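Local coordinates for protein xyloglucan-specific endo-beta-1,4-glucanase (Uncultured bacterium, PDB 4W88) that probably cleaves the beta-1,4-glucan backbone of xyloglucan from within the chain, as a glycoside hydrolase family 5 enzyme built on a TIM barrel, at residues T42-D48 and Y90-M96; D52-N56 and D333-N337; N174-I178 and L193-T197; Y238-N242 and D282-W286. The protein carries 1 engineered substitution. All blocks are in the same frame, centred on the assembly; numbering follows the deposited sequence.

Interaction 1 of 4, residues T42-D48 and Y90-M96; sequences TTQEIVD and YAVNDGM
Y90 lays one face of its ring on the start of helix 44-53: Q44 N stands over the ring centre, 3.5 Å above its plane, and T43 C lies nearer the rim. R83 bonds both the Y90 hydroxyl and T42 O, and a water also links these two groups. Q44 has CG anti to the backbone N (chi1 -177°) and then bends at chi2, so that its amide passes the tyrosine and reaches the last turn of helix 78-92. There Q44 NE2 donates to Y90 O at 2.9 Å, and N93 ND2 returns a nearly straight bond to Q44 OE1 (2.9 Å, 172°). A third bond, from Q44 NE2 to D48 OD1 at 3.0 Å, helps fix the turn of the amide. V47 fills the apolar side, with CG2 on Y90 CB and CG1 3.6 Å from SE of M96, a selenomethionine. The contact thus joins two successive outer helices of the (beta/alpha)8 barrel, those following strands 15-18 and 57-60. D48 OD1 approaches D94 OD2 to 2.5 Å, a separation that implies one of the two acids is probably protonated in this crystal.

Interaction 2 of 4, residues D52-N56 and D333-N337; sequences DRGFN and DAYVN
V336 drives CG1 onto one face of the F55 ring, a CH-pi contact with CG1 3.7 Å from the ring centroid and 16° off its normal. This is the tight part. Both methyls of V336 rest on R53 O at the end of helix 44-53, CG1 and CG2 each 3.4 Å from it. G54 lets the backbones close in here: its positive phi belongs to a Schellman motif, and a CB at this position would collide with V336 CB. Y335 adds its CB near F55 CZ, at 4.2 Å. Toward the partly exposed side the packing gives way to charge. R53 reaches across end-on, and both NH1 (2.9 Å) and NH2 (3.0 Å) donate to D333 OD1, which lies near the guanidinium plane; the carboxylate is turned 66° from that plane. The same R53 makes a second salt bridge, to D329, and a cation-pi contact with W326. A leucine in its place would probably leave D333 and D329 without their shared positive mate and strip W326 of its cation. N13 ND2 hydrogen-bonds both G54 O and V336 O, tying the two helix ends together. Helix 329-336, the last of the barrel, thereby packs beside helix 44-53, while F55, leading into strand 57-60, meets W16 of strand 15-18.

Interaction 3 of 4, residues N174-I178 and L193-T197; sequences NKAFI and LIICT
N174 presses its amide onto I195, with CG 3.5 Å from I195 CB, and bonds to the backbone of the next residue. Its ND2 donates to C196 O at 2.9 Å in an almost perfectly straight bond (177°), the acceptor lying in the amide plane; OD1 takes a weak bond from C196 N at 3.4 Å. A leucine here would probably leave C196 O without this donor and the backbone at C196 less firmly tied to the helix. The helix belongs to the beta-alpha-beta crossover of the TIM barrel that joins strand 142-145 to strand 193-196; its segment 174-178 runs antiparallel to strand 193-196 (167°), the two short axes approaching to 9.0 Å. One turn on, F177 has CG anti to the backbone N (chi1 155°), which swings the ring toward the strand: CE2 comes 3.9 Å from L193 CB and 3.7 Å from I194 O, while I195 CG2 lies at the ring edge. W128 and F144 also meet this phenylalanine. I178 follows, setting CD1 against I195 CG2 at 3.7 Å, and L193 CD1 touches I178 CA. P213 and I218 touch I178 as well.

Interaction 4 of 4, residues Y238-N242 and D282-W286; sequences YSVWN and DIVRW
W286 turns the edge of its indole to the face of W241 in a T-shaped pair, with planes 85° apart and 4.8 Å between the centroid of the six-membered ring of W241 and that of the five-membered ring of W286. W286 CD1 comes down on W241, 3.6 Å above the plane toward the rim; W286 CA, over the five-membered ring of W241, makes a CH-pi contact 3.7 Å from its centroid. F230 meets both indoles, and Y290 stacks on W286. In the TIM barrel this joins the loop between helices 228-231 and 246-261, in the connection from strand 218-223 to strand 267-272, to helix 280-295, which follows the latter strand. Both indole nitrogens have partners: W241 NE1 bonds D289, and W286 NE1 bonds T226 O, in sequence between the glycan-pocket residues Y225 and Y228. W241 has CG anti to the backbone N (chi1 -168°), which lays the ring along the helix beside R285 and W286. Its backbone is gripped too. W241 N donates to D282 OD1 at 2.8 Å, and R285 NH2 reaches that oxygen from the opposite face of the carboxylate in a salt bridge of 3.0 Å. One acidic oxygen thus binds the loop and also steadies the arginine. A water joins S239 OG to D282 OD2. R285 NE, with the acceptor in the guanidinium plane, donates to W241 O at 2.8 Å, almost straight in line with the carbonyl bond.

Interactions 1, 2 and 4 form a chain of contacts round the barrel. Interaction 1 touches interaction 2, both using helix 44-53, where M96 CE lies 3.3 Å from F55 O. Interaction 2 in turn meets interaction 4 where Y335 OH packs 3.6 Å from W286 CZ3. Interaction 3 lies apart, its centre about 29 Å from that of interaction 2 and about 34 Å from that of interaction 4, on the other side of the chain's centre from both. None of the contacts described binds the bound xyloglucan oligosaccharide: side chains of W286, C196 and Y335 lie about 11, 12 and 13 Å from a glucose unit. W286 of interaction 4 bonds T226, the sequence neighbour of pocket residue Y225.

Interaction 1 of 4, residues T42-D48 and Y90-M96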
# COMPACT_ATOMS: atom_id res chain seq x y z
N THR A 42 -0.83 18.12 -3.83
CA THR A 42 -0.60 17.86 -2.40
C THR A 42 0.21 19.03 -1.83
O THR A 42 1.15 19.59 -2.50
CB THR A 42 0.15 16.53 -2.25
OG1 THR A 42 -0.55 15.52 -2.98
CG2 THR A 42 0.20 16.10 -0.84
N THR A 43 -0.13 19.38 -0.61
CA THR A 43 0.57 20.44 0.11
C THR A 43 1.05 19.94 1.50
O THR A 43 0.57 18.89 2.00
CB THR A 43 -0.35 21.59 0.39
OG1 THR A 43 -1.43 21.11 1.21
CG2 THR A 43 -0.83 22.20 -0.89
N GLN A 44 2.01 20.66 2.10
CA GLN A 44 2.41 20.40 3.47
C GLN A 44 1.19 20.35 4.44
O GLN A 44 1.11 19.50 5.29
CB GLN A 44 3.45 21.43 3.93
CG GLN A 44 4.00 21.21 5.33
CD GLN A 44 4.90 20.04 5.41
OE1 GLN A 44 5.99 20.04 4.83
NE2 GLN A 44 4.47 19.03 6.10
N GLU A 45 0.23 21.26 4.22
CA GLU A 45 -0.93 21.38 5.04
C GLU A 45 -1.82 20.13 4.95
O GLU A 45 -2.40 19.69 5.97
CB GLU A 45 -1.76 22.61 4.69
CG GLU A 45 -1.08 23.94 5.04
CD GLU A 45 -0.21 24.52 3.94
OE1 GLU A 45 0.21 23.82 2.98
OE2 GLU A 45 0.10 25.75 4.01
N ILE A 46 -1.99 19.59 3.74
CA ILE A 46 -2.77 18.35 3.60
C ILE A 46 -2.14 17.25 4.48
O ILE A 46 -2.81 16.54 5.22
CB ILE A 46 -2.88 17.96 2.11
CG1 ILE A 46 -3.92 18.89 1.43
CG2 ILE A 46 -3.31 16.52 1.98
CD1 ILE A 46 -3.91 18.89 -0.07
N VAL A 47 -0.83 17.06 4.34
CA VAL A 47 -0.12 16.03 5.07
C VAL A 47 -0.20 16.30 6.57
O VAL A 47 -0.43 15.37 7.37
CB VAL A 47 1.32 15.86 4.51
CG1 VAL A 47 2.17 14.94 5.37
CG2 VAL A 47 1.28 15.35 3.07
N ASP A 48 -0.01 17.56 6.98
CA ASP A 48 -0.15 17.95 8.38
C ASP A 48 -1.48 17.53 8.98
O ASP A 48 -1.60 17.04 10.10
CB ASP A 48 -0.05 19.46 8.60
CG ASP A 48 1.26 20.09 8.29
OD1 ASP A 48 2.32 19.42 8.15
OD2 ASP A 48 1.19 21.37 8.14
N TYR A 90 7.21 16.32 2.81
CA TYR A 90 6.10 16.79 3.67
C TYR A 90 5.91 15.90 4.92
O TYR A 90 5.77 16.40 6.06
CB TYR A 90 4.79 16.86 2.95
CG TYR A 90 4.67 17.77 1.74
CD1 TYR A 90 5.33 18.99 1.68
CD2 TYR A 90 3.84 17.44 0.71
CE1 TYR A 90 5.22 19.81 0.56
CE2 TYR A 90 3.71 18.26 -0.39
CZ TYR A 90 4.42 19.40 -0.51
OH TYR A 90 4.28 20.18 -1.62
N ALA A 91 6.00 14.59 4.71
CA ALA A 91 5.84 13.64 5.77
C ALA A 91 7.05 13.62 6.70
O ALA A 91 6.92 13.53 7.94
CB ALA A 91 5.54 12.27 5.24
N VAL A 92 8.23 13.62 6.13
CA VAL A 92 9.52 13.71 6.93
C VAL A 92 9.50 14.93 7.85
O VAL A 92 9.90 14.83 8.99
CB VAL A 92 10.78 13.70 6.04
CG1 VAL A 92 12.05 13.85 6.87
CG2 VAL A 92 10.86 12.40 5.19
N ASN A 93 9.00 16.04 7.34
CA ASN A 93 8.93 17.29 8.12
C ASN A 93 8.10 17.17 9.37
O ASN A 93 8.26 17.95 10.29
CB ASN A 93 8.39 18.46 7.28
CG ASN A 93 9.38 18.93 6.23
OD1 ASN A 93 10.58 18.73 6.32
ND2 ASN A 93 8.85 19.58 5.20
N ASP A 94 7.19 16.22 9.35
CA ASP A 94 6.27 15.98 10.44
C ASP A 94 6.62 14.74 11.28
O ASP A 94 5.86 14.32 12.17
CB ASP A 94 4.82 15.88 9.94
CG ASP A 94 4.27 17.17 9.33
OD1 ASP A 94 4.99 18.15 9.22
OD2 ASP A 94 3.03 17.15 8.94
N GLY A 95 7.72 14.12 10.97
CA GLY A 95 8.20 12.96 11.74
C GLY A 95 7.39 11.69 11.56
O GLY A 95 7.34 10.80 12.45
N MSE A 96 6.77 11.59 10.40
CA MSE A 96 5.84 10.48 10.09
C MSE A 96 6.58 9.24 9.61
O MSE A 96 7.71 9.32 9.11
CB MSE A 96 4.85 10.92 9.02
CG MSE A 96 3.95 12.03 9.51
SE MSE A 96 2.77 12.67 8.09
CE MSE A 96 1.39 11.34 8.19
O HOH W 1 2.15 22.14 -2.99

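Interaction 2 of 4, residues D52-N56 and D333-N337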
# COMPACT_ATOMS: atom_id res chain seq x y z
N ASP A 52 -2.10 15.20 12.12
CA ASP A 52 -2.69 15.81 13.32
C ASP A 52 -3.90 15.03 13.84
O ASP A 52 -4.21 15.05 15.06
CB ASP A 52 -3.09 17.25 13.04
CG ASP A 52 -1.90 18.20 12.86
OD1 ASP A 52 -0.75 17.91 13.30
OD2 ASP A 52 -2.21 19.33 12.31
N ARG A 53 -4.58 14.34 12.91
CA ARG A 53 -5.85 13.65 13.30
C ARG A 53 -5.47 12.37 13.97
O ARG A 53 -6.30 11.72 14.58
CB ARG A 53 -6.71 13.36 12.04
CG ARG A 53 -8.16 12.95 12.26
CD ARG A 53 -8.99 14.06 12.94
NE ARG A 53 -10.41 13.87 12.77
CZ ARG A 53 -11.13 13.09 13.51
NH1 ARG A 53 -10.61 12.39 14.50
NH2 ARG A 53 -12.38 12.93 13.19
N GLY A 54 -4.22 11.92 13.82
CA GLY A 54 -3.82 10.66 14.39
C GLY A 54 -3.25 9.59 13.45
O GLY A 54 -2.84 8.51 13.90
N PHE A 55 -3.28 9.88 12.16
CA PHE A 55 -2.66 8.99 11.18
C PHE A 55 -1.21 9.41 11.09
O PHE A 55 -0.86 10.31 10.31
CB PHE A 55 -3.31 9.11 9.83
CG PHE A 55 -4.78 8.71 9.77
CD1 PHE A 55 -5.17 7.38 9.55
CD2 PHE A 55 -5.76 9.69 9.75
CE1 PHE A 55 -6.50 7.08 9.37
CE2 PHE A 55 -7.09 9.37 9.56
CZ PHE A 55 -7.47 8.07 9.41
N ASN A 56 -0.37 8.76 11.90
CA ASN A 56 1.06 9.18 11.94
C ASN A 56 1.94 8.44 10.91
O ASN A 56 3.17 8.51 10.96
CB ASN A 56 1.68 9.09 13.34
CG ASN A 56 1.79 7.68 13.83
OD1 ASN A 56 0.94 6.83 13.57
ND2 ASN A 56 2.90 7.42 14.54
N ASP A 333 -12.83 8.96 13.58
CA ASP A 333 -12.58 8.75 14.99
C ASP A 333 -12.37 7.22 15.25
O ASP A 333 -11.49 6.80 16.01
CB ASP A 333 -13.79 9.17 15.81
CG ASP A 333 -13.92 10.68 16.04
OD1 ASP A 333 -13.03 11.45 15.69
OD2 ASP A 333 -15.00 11.12 16.53
N ALA A 334 -13.22 6.38 14.62
CA ALA A 334 -13.10 4.93 14.87
C ALA A 334 -11.72 4.38 14.43
O ALA A 334 -11.11 3.50 15.05
CB ALA A 334 -14.21 4.22 14.12
N TYR A 335 -11.19 4.97 13.37
CA TYR A 335 -9.86 4.57 12.90
C TYR A 335 -8.77 5.06 13.84
O TYR A 335 -7.98 4.28 14.35
CB TYR A 335 -9.57 5.14 11.51
CG TYR A 335 -10.21 4.37 10.33
CD1 TYR A 335 -10.06 2.99 10.20
CD2 TYR A 335 -10.90 5.07 9.30
CE1 TYR A 335 -10.63 2.31 9.15
CE2 TYR A 335 -11.45 4.37 8.21
CZ TYR A 335 -11.28 3.00 8.12
OH TYR A 335 -11.82 2.28 7.07
N VAL A 336 -8.72 6.37 14.04
CA VAL A 336 -7.60 6.88 14.79
C VAL A 336 -7.59 6.48 16.29
O VAL A 336 -6.52 6.50 16.94
CB VAL A 336 -7.41 8.40 14.59
CG1 VAL A 336 -7.19 8.75 13.12
CG2 VAL A 336 -8.59 9.20 15.08
N ASN A 337 -8.78 6.19 16.82
CA ASN A 337 -8.90 5.80 18.19
C ASN A 337 -9.02 4.32 18.37
O ASN A 337 -9.42 3.83 19.42
CB ASN A 337 -10.09 6.50 18.87
CG ASN A 337 -9.97 8.01 18.84
OD1 ASN A 337 -10.88 8.71 18.55
ND2 ASN A 337 -8.88 8.48 19.25

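Interaction 3 of 4, residues N174-I178 and L193-T197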
# COMPACT_ATOMS: atom_id res chain seq x y z
N ASN A 174 10.22 -9.99 -6.01
CA ASN A 174 10.46 -9.52 -4.62
C ASN A 174 12.00 -9.50 -4.38
O ASN A 174 12.54 -8.56 -3.79
CB ASN A 174 9.76 -10.40 -3.57
CG ASN A 174 8.28 -10.09 -3.45
OD1 ASN A 174 7.82 -8.96 -3.73
ND2 ASN A 174 7.51 -11.10 -3.03
N LYS A 175 12.68 -10.57 -4.80
CA LYS A 175 14.14 -10.68 -4.62
C LYS A 175 14.88 -9.62 -5.38
O LYS A 175 15.86 -9.09 -4.90
CB LYS A 175 14.75 -12.05 -5.04
CG LYS A 175 14.18 -13.18 -4.37
CD LYS A 175 15.09 -14.39 -4.45
CE LYS A 175 14.18 -15.58 -4.64
NZ LYS A 175 14.82 -16.90 -4.39
N ALA A 176 14.40 -9.32 -6.58
CA ALA A 176 15.06 -8.35 -7.45
C ALA A 176 15.00 -6.96 -6.80
O ALA A 176 15.93 -6.18 -6.84
CB ALA A 176 14.41 -8.33 -8.78
N PHE A 177 13.83 -6.66 -6.24
CA PHE A 177 13.55 -5.43 -5.57
C PHE A 177 14.49 -5.27 -4.36
O PHE A 177 15.17 -4.27 -4.20
CB PHE A 177 12.07 -5.42 -5.12
CG PHE A 177 11.77 -4.51 -3.95
CD1 PHE A 177 11.99 -3.14 -3.96
CD2 PHE A 177 11.13 -5.06 -2.85
CE1 PHE A 177 11.62 -2.35 -2.87
CE2 PHE A 177 10.76 -4.27 -1.76
CZ PHE A 177 10.96 -2.92 -1.80
N ILE A 178 14.54 -6.29 -3.51
CA ILE A 178 15.41 -6.24 -2.33
C ILE A 178 16.85 -6.10 -2.74
O ILE A 178 17.56 -5.25 -2.18
CB ILE A 178 15.27 -7.53 -1.47
CG1 ILE A 178 13.87 -7.55 -0.83
CG2 ILE A 178 16.39 -7.66 -0.41
CD1 ILE A 178 13.45 -8.93 -0.30
N LEU A 193 11.99 -3.12 3.92
CA LEU A 193 11.52 -3.34 2.59
C LEU A 193 10.30 -4.24 2.61
O LEU A 193 10.35 -5.29 3.23
CB LEU A 193 12.59 -3.94 1.70
CG LEU A 193 13.90 -3.18 1.65
CD1 LEU A 193 14.92 -3.79 0.71
CD2 LEU A 193 13.74 -1.71 1.28
N ILE A 194 9.25 -3.86 1.90
CA ILE A 194 7.95 -4.45 2.09
C ILE A 194 7.61 -5.17 0.77
O ILE A 194 7.33 -4.53 -0.27
CB ILE A 194 6.86 -3.41 2.45
CG1 ILE A 194 7.24 -2.61 3.69
CG2 ILE A 194 5.50 -4.11 2.67
CD1 ILE A 194 6.31 -1.42 4.02
N ILE A 195 7.68 -6.48 0.83
CA ILE A 195 7.42 -7.33 -0.30
C ILE A 195 5.92 -7.65 -0.31
O ILE A 195 5.17 -7.26 0.61
CB ILE A 195 8.30 -8.61 -0.26
CG1 ILE A 195 7.95 -9.52 0.92
CG2 ILE A 195 9.78 -8.26 -0.37
CD1 ILE A 195 8.52 -10.93 0.82
N CYS A 196 5.46 -8.42 -1.29
CA CYS A 196 4.04 -8.73 -1.37
C CYS A 196 3.79 -10.07 -2.01
O CYS A 196 4.66 -10.66 -2.66
CB CYS A 196 3.29 -7.63 -2.17
SG CYS A 196 3.75 -7.47 -3.88
N THR A 197 2.55 -10.55 -1.83
CA THR A 197 2.03 -11.65 -2.57
C THR A 197 1.47 -11.21 -3.94
O THR A 197 1.26 -10.03 -4.20
CB THR A 197 0.87 -12.29 -1.80
OG1 THR A 197 -0.04 -11.23 -1.51
CG2 THR A 197 1.33 -13.01 -0.51

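Interaction 4 of 4, residues Y238-N242 and D282-W286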
# COMPACT_ATOMS: atom_id res chain seq x y z
N TYR A 238 -23.62 -5.30 0.40
CA TYR A 238 -24.55 -4.85 1.42
C TYR A 238 -23.88 -3.72 2.20
O TYR A 238 -22.64 -3.56 2.17
CB TYR A 238 -24.91 -6.04 2.34
CG TYR A 238 -23.75 -6.80 2.87
CD1 TYR A 238 -23.20 -7.90 2.19
CD2 TYR A 238 -23.18 -6.45 4.06
CE1 TYR A 238 -22.11 -8.60 2.70
CE2 TYR A 238 -22.08 -7.15 4.57
CZ TYR A 238 -21.53 -8.20 3.88
OH TYR A 238 -20.43 -8.87 4.38
N SER A 239 -24.67 -2.93 2.94
CA SER A 239 -24.20 -1.84 3.73
C SER A 239 -24.37 -1.97 5.21
O SER A 239 -24.00 -1.05 5.96
CB SER A 239 -24.86 -0.58 3.26
OG SER A 239 -26.26 -0.56 3.59
N VAL A 240 -24.97 -3.07 5.66
CA VAL A 240 -25.20 -3.29 7.07
C VAL A 240 -24.08 -4.10 7.67
O VAL A 240 -23.63 -5.07 7.12
CB VAL A 240 -26.54 -4.03 7.25
CG1 VAL A 240 -26.79 -4.40 8.72
CG2 VAL A 240 -27.66 -3.24 6.64
N TRP A 241 -23.67 -3.73 8.87
CA TRP A 241 -22.67 -4.47 9.61
C TRP A 241 -23.18 -4.77 10.98
O TRP A 241 -23.21 -3.87 11.88
CB TRP A 241 -21.30 -3.75 9.66
CG TRP A 241 -20.27 -4.67 10.17
CD1 TRP A 241 -19.86 -4.83 11.47
CD2 TRP A 241 -19.62 -5.68 9.42
NE1 TRP A 241 -18.95 -5.87 11.56
CE2 TRP A 241 -18.77 -6.40 10.31
CE3 TRP A 241 -19.66 -6.06 8.08
CZ2 TRP A 241 -17.99 -7.44 9.90
CZ3 TRP A 241 -18.83 -7.07 7.66
CH2 TRP A 241 -18.05 -7.78 8.56
N ASN A 242 -23.63 -6.02 11.17
CA ASN A 242 -24.02 -6.43 12.49
C ASN A 242 -23.16 -7.47 13.15
O ASN A 242 -23.53 -7.93 14.20
CB ASN A 242 -25.48 -6.94 12.46
CG ASN A 242 -25.61 -8.27 11.72
OD1 ASN A 242 -24.64 -8.86 11.28
ND2 ASN A 242 -26.82 -8.77 11.61
N ASP A 282 -22.63 1.56 10.54
CA ASP A 282 -22.16 0.25 10.13
C ASP A 282 -20.65 0.21 9.87
O ASP A 282 -19.97 -0.73 10.27
CB ASP A 282 -22.90 -0.20 8.85
CG ASP A 282 -24.37 -0.27 9.06
OD1 ASP A 282 -24.80 -1.25 9.69
OD2 ASP A 282 -25.09 0.66 8.66
N ILE A 283 -20.16 1.24 9.22
CA ILE A 283 -18.72 1.31 9.02
C ILE A 283 -17.96 1.41 10.36
O ILE A 283 -16.94 0.74 10.52
CB ILE A 283 -18.32 2.43 8.03
CG1 ILE A 283 -18.85 2.10 6.63
CG2 ILE A 283 -16.81 2.65 8.06
CD1 ILE A 283 -18.67 3.20 5.60
N VAL A 284 -18.44 2.26 11.29
CA VAL A 284 -17.85 2.26 12.62
C VAL A 284 -17.78 0.87 13.25
O VAL A 284 -16.74 0.50 13.84
CB VAL A 284 -18.56 3.29 13.52
CG1 VAL A 284 -18.08 3.19 14.98
CG2 VAL A 284 -18.35 4.72 12.93
N ARG A 285 -18.88 0.11 13.20
CA ARG A 285 -18.86 -1.25 13.73
C ARG A 285 -17.88 -2.18 12.99
O ARG A 285 -17.16 -2.98 13.61
CB ARG A 285 -20.28 -1.85 13.69
CG ARG A 285 -21.23 -1.21 14.71
CD ARG A 285 -22.49 -2.05 14.90
NE ARG A 285 -23.39 -1.81 13.77
CZ ARG A 285 -24.25 -0.80 13.67
NH1 ARG A 285 -24.38 0.08 14.62
NH2 ARG A 285 -24.99 -0.67 12.59
N TRP A 286 -17.82 -2.05 11.68
CA TRP A 286 -16.91 -2.87 10.89
C TRP A 286 -15.45 -2.57 11.29
O TRP A 286 -14.66 -3.50 11.45
CB TRP A 286 -17.11 -2.59 9.40
CG TRP A 286 -16.08 -3.26 8.54
CD1 TRP A 286 -16.02 -4.58 8.16
CD2 TRP A 286 -14.94 -2.63 7.99
NE1 TRP A 286 -14.90 -4.81 7.42
CE2 TRP A 286 -14.22 -3.61 7.29
CE3 TRP A 286 -14.45 -1.33 8.04
CZ2 TRP A 286 -12.99 -3.32 6.66
CZ3 TRP A 286 -13.26 -1.04 7.43
CH2 TRP A 286 -12.55 -2.02 6.73
O HOH W 2 -26.78 0.48 6.17